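Local coordinates for 3-oxoacyl-[acyl-carrier-protein] synthase, mitochondrial (Arabidopsis thaliana, PDB 2IX4), which catalyses the condensation steps of mitochondrial fatty acid synthesis, adding two carbons from malonyl-ACP to saturated acyl chains of four to at least sixteen carbons, at residues D97-D102 / V254-E259. Residues are numbered along the deposited sequence; the frame is centred on the assembly and turned at random.
Sequences DEALRD and VIVLEE
No planar side chain enters the interface where Ala99 meets Val254 and Val256; the flat groups that touch it are backbone carbonyls, while the guanidinium of Arg101 lies on the far side of the helix. There CG of Asp97, one turn earlier, lies at the guanidinium edge and in its plane, while the carboxylate itself is tilted. The two form a salt bridge in which NE of Arg101 donates to OD1 of Asp97 at 3.1 Å, on the syn side but 35° out of the carboxylate plane; OD2 has a further hydrogen-bond partner in OH of Tyr166.

On the strand side, CB of Ala99 points at the backbone and stands 3.5 Å from the carbonyl O of Val254. Its methyl also rests against two valine branches, CG1 of Val254 at 4.1 Å and CG2 of Val256 at 4.0 Å. CG2 of Val256 in turn reaches the Ala99 carbonyl, 3.6 Å from O and 3.7 Å from C. This branch, anti to its own carbonyl carbon and beside its backbone N, is the one that touches the helix. Leu100 comes in from the flank: its side chain crosses that of Val256 at about a right angle, and CD2 lies 4.0 Å from CG2 of the valine.

The small alanine is consistent with the close approach of the axes of segments 97-102 and 254-259, 7.3 Å at a crossing angle of -36°. Glu98 and Asp102 bind backbone N-H groups of strand 3-12 at Met10 and Leu8, tying this helix to the neighbouring strand as well. Ile255 and Leu257 face the other way, onto helix 181-195. Strand 251-259, hydrogen-bonded between strands 3-12 and 200-207, is thus covered by a helix on each face, the alpha/beta layering of the N-terminal half of the thiolase fold.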
loop_
_atom_site.group_PDB
_atom_site.type_symbol
_atom_site.label_atom_id
_atom_site.label_comp_id
_atom_site.label_asym_id
_atom_site.label_seq_id
_atom_site.Cartn_x
_atom_site.Cartn_y
_atom_site.Cartn_z
ATOM N N ASP A 97 -18.343 -2.553 -8.936
ATOM C CA ASP A 97 -19.388 -2.736 -9.944
ATOM C C ASP A 97 -20.654 -1.955 -9.605
ATOM O O ASP A 97 -21.287 -1.373 -10.493
ATOM C CB ASP A 97 -19.727 -4.218 -10.111
ATOM C CG ASP A 97 -20.549 -4.486 -11.358
ATOM O OD1 ASP A 97 -21.746 -4.817 -11.219
ATOM O OD2 ASP A 97 -20.001 -4.344 -12.475
ATOM N N GLU A 98 -21.026 -1.958 -8.327
ATOM C CA GLU A 98 -22.173 -1.186 -7.852
ATOM C C GLU A 98 -21.921 0.313 -8.001
ATOM O O GLU A 98 -22.771 1.038 -8.523
ATOM C CB GLU A 98 -22.502 -1.526 -6.393
ATOM C CG GLU A 98 -23.752 -0.823 -5.869
ATOM C CD GLU A 98 -23.915 -0.900 -4.357
ATOM O OE1 GLU A 98 -23.080 -1.536 -3.673
ATOM O OE2 GLU A 98 -24.896 -0.316 -3.855
ATOM N N ALA A 99 -20.753 0.765 -7.540
ATOM C CA ALA A 99 -20.363 2.173 -7.632
ATOM C C ALA A 99 -20.363 2.697 -9.071
ATOM O O ALA A 99 -20.897 3.772 -9.343
ATOM C CB ALA A 99 -18.998 2.394 -6.978
ATOM N N LEU A 100 -19.773 1.930 -9.986
ATOM C CA LEU A 100 -19.683 2.327 -11.395
ATOM C C LEU A 100 -21.040 2.370 -12.096
ATOM O O LEU A 100 -21.289 3.250 -12.928
ATOM C CB LEU A 100 -18.707 1.422 -12.155
ATOM C CG LEU A 100 -17.221 1.635 -11.834
ATOM C CD1 LEU A 100 -16.410 0.408 -12.212
ATOM C CD2 LEU A 100 -16.676 2.885 -12.525
ATOM N N ARG A 101 -21.912 1.423 -11.762
ATOM C CA ARG A 101 -23.266 1.408 -12.321
ATOM C C ARG A 101 -24.110 2.544 -11.741
ATOM O O ARG A 101 -24.908 3.155 -12.452
ATOM C CB ARG A 101 -23.926 0.043 -12.125
ATOM C CG ARG A 101 -23.280 -1.032 -12.986
ATOM C CD ARG A 101 -23.956 -2.383 -12.873
ATOM N NE ARG A 101 -23.178 -3.403 -13.574
ATOM C CZ ARG A 101 -23.297 -3.692 -14.868
ATOM N NH1 ARG A 101 -24.182 -3.058 -15.632
ATOM N NH2 ARG A 101 -22.530 -4.633 -15.404
ATOM N N ASP A 102 -23.899 2.831 -10.456
ATOM C CA ASP A 102 -24.488 3.996 -9.786
ATOM C C ASP A 102 -24.060 5.300 -10.474
ATOM O O ASP A 102 -24.889 6.179 -10.722
ATOM C CB ASP A 102 -24.081 4.003 -8.308
ATOM C CG ASP A 102 -24.775 5.090 -7.499
ATOM O OD1 ASP A 102 -25.933 5.446 -7.808
ATOM O OD2 ASP A 102 -24.159 5.571 -6.525
ATOM N N VAL A 254 -16.338 1.238 -1.980
ATOM C CA VAL A 254 -15.760 1.804 -3.190
ATOM C C VAL A 254 -16.613 2.979 -3.662
ATOM O O VAL A 254 -17.845 2.886 -3.717
ATOM C CB VAL A 254 -15.617 0.737 -4.315
ATOM C CG1 VAL A 254 -15.208 1.382 -5.629
ATOM C CG2 VAL A 254 -14.605 -0.344 -3.921
ATOM N N ILE A 255 -15.949 4.087 -3.981
ATOM C CA ILE A 255 -16.628 5.247 -4.561
ATOM C C ILE A 255 -16.058 5.608 -5.925
ATOM O O ILE A 255 -14.912 5.270 -6.243
ATOM C CB ILE A 255 -16.581 6.495 -3.630
ATOM C CG1 ILE A 255 -15.139 6.956 -3.385
ATOM C CG2 ILE A 255 -17.300 6.209 -2.321
ATOM C CD1 ILE A 255 -15.019 8.224 -2.556
ATOM N N VAL A 256 -16.873 6.281 -6.732
ATOM C CA VAL A 256 -16.405 6.868 -7.977
ATOM C C VAL A 256 -16.164 8.352 -7.725
ATOM O O VAL A 256 -17.095 9.106 -7.434
ATOM C CB VAL A 256 -17.400 6.662 -9.144
ATOM C CG1 VAL A 256 -16.913 7.375 -10.401
ATOM C CG2 VAL A 256 -17.591 5.178 -9.425
ATOM N N LEU A 257 -14.898 8.744 -7.796
ATOM C CA LEU A 257 -14.507 10.139 -7.734
ATOM C C LEU A 257 -14.314 10.638 -9.155
ATOM O O LEU A 257 -13.822 9.901 -10.011
ATOM C CB LEU A 257 -13.195 10.284 -6.969
ATOM C CG LEU A 257 -13.163 9.949 -5.480
ATOM C CD1 LEU A 257 -11.738 9.663 -5.054
ATOM C CD2 LEU A 257 -13.764 11.088 -4.655
ATOM N N GLU A 258 -14.717 11.877 -9.417
ATOM C CA GLU A 258 -14.426 12.491 -10.707
ATOM C C GLU A 258 -14.368 14.007 -10.667
ATOM O O GLU A 258 -14.975 14.648 -9.808
ATOM C CB GLU A 258 -15.356 11.979 -11.824
ATOM C CG GLU A 258 -16.787 12.424 -11.787
ATOM C CD GLU A 258 -17.600 11.825 -12.934
ATOM O OE1 GLU A 258 -17.461 12.276 -14.094
ATOM O OE2 GLU A 258 -18.392 10.897 -12.676
ATOM N N GLU A 259 -13.609 14.563 -11.605
ATOM C CA GLU A 259 -13.459 16.000 -11.740
ATOM C C GLU A 259 -14.821 16.643 -12.017
ATOM O O GLU A 259 -15.613 16.131 -12.811
ATOM C CB GLU A 259 -12.427 16.323 -12.831
ATOM C CG GLU A 259 -11.988 17.779 -12.885
ATOM C CD GLU A 259 -12.918 18.629 -13.727
ATOM O OE1 GLU A 259 -13.447 18.108 -14.734
ATOM O OE2 GLU A 259 -13.126 19.811 -13.380
#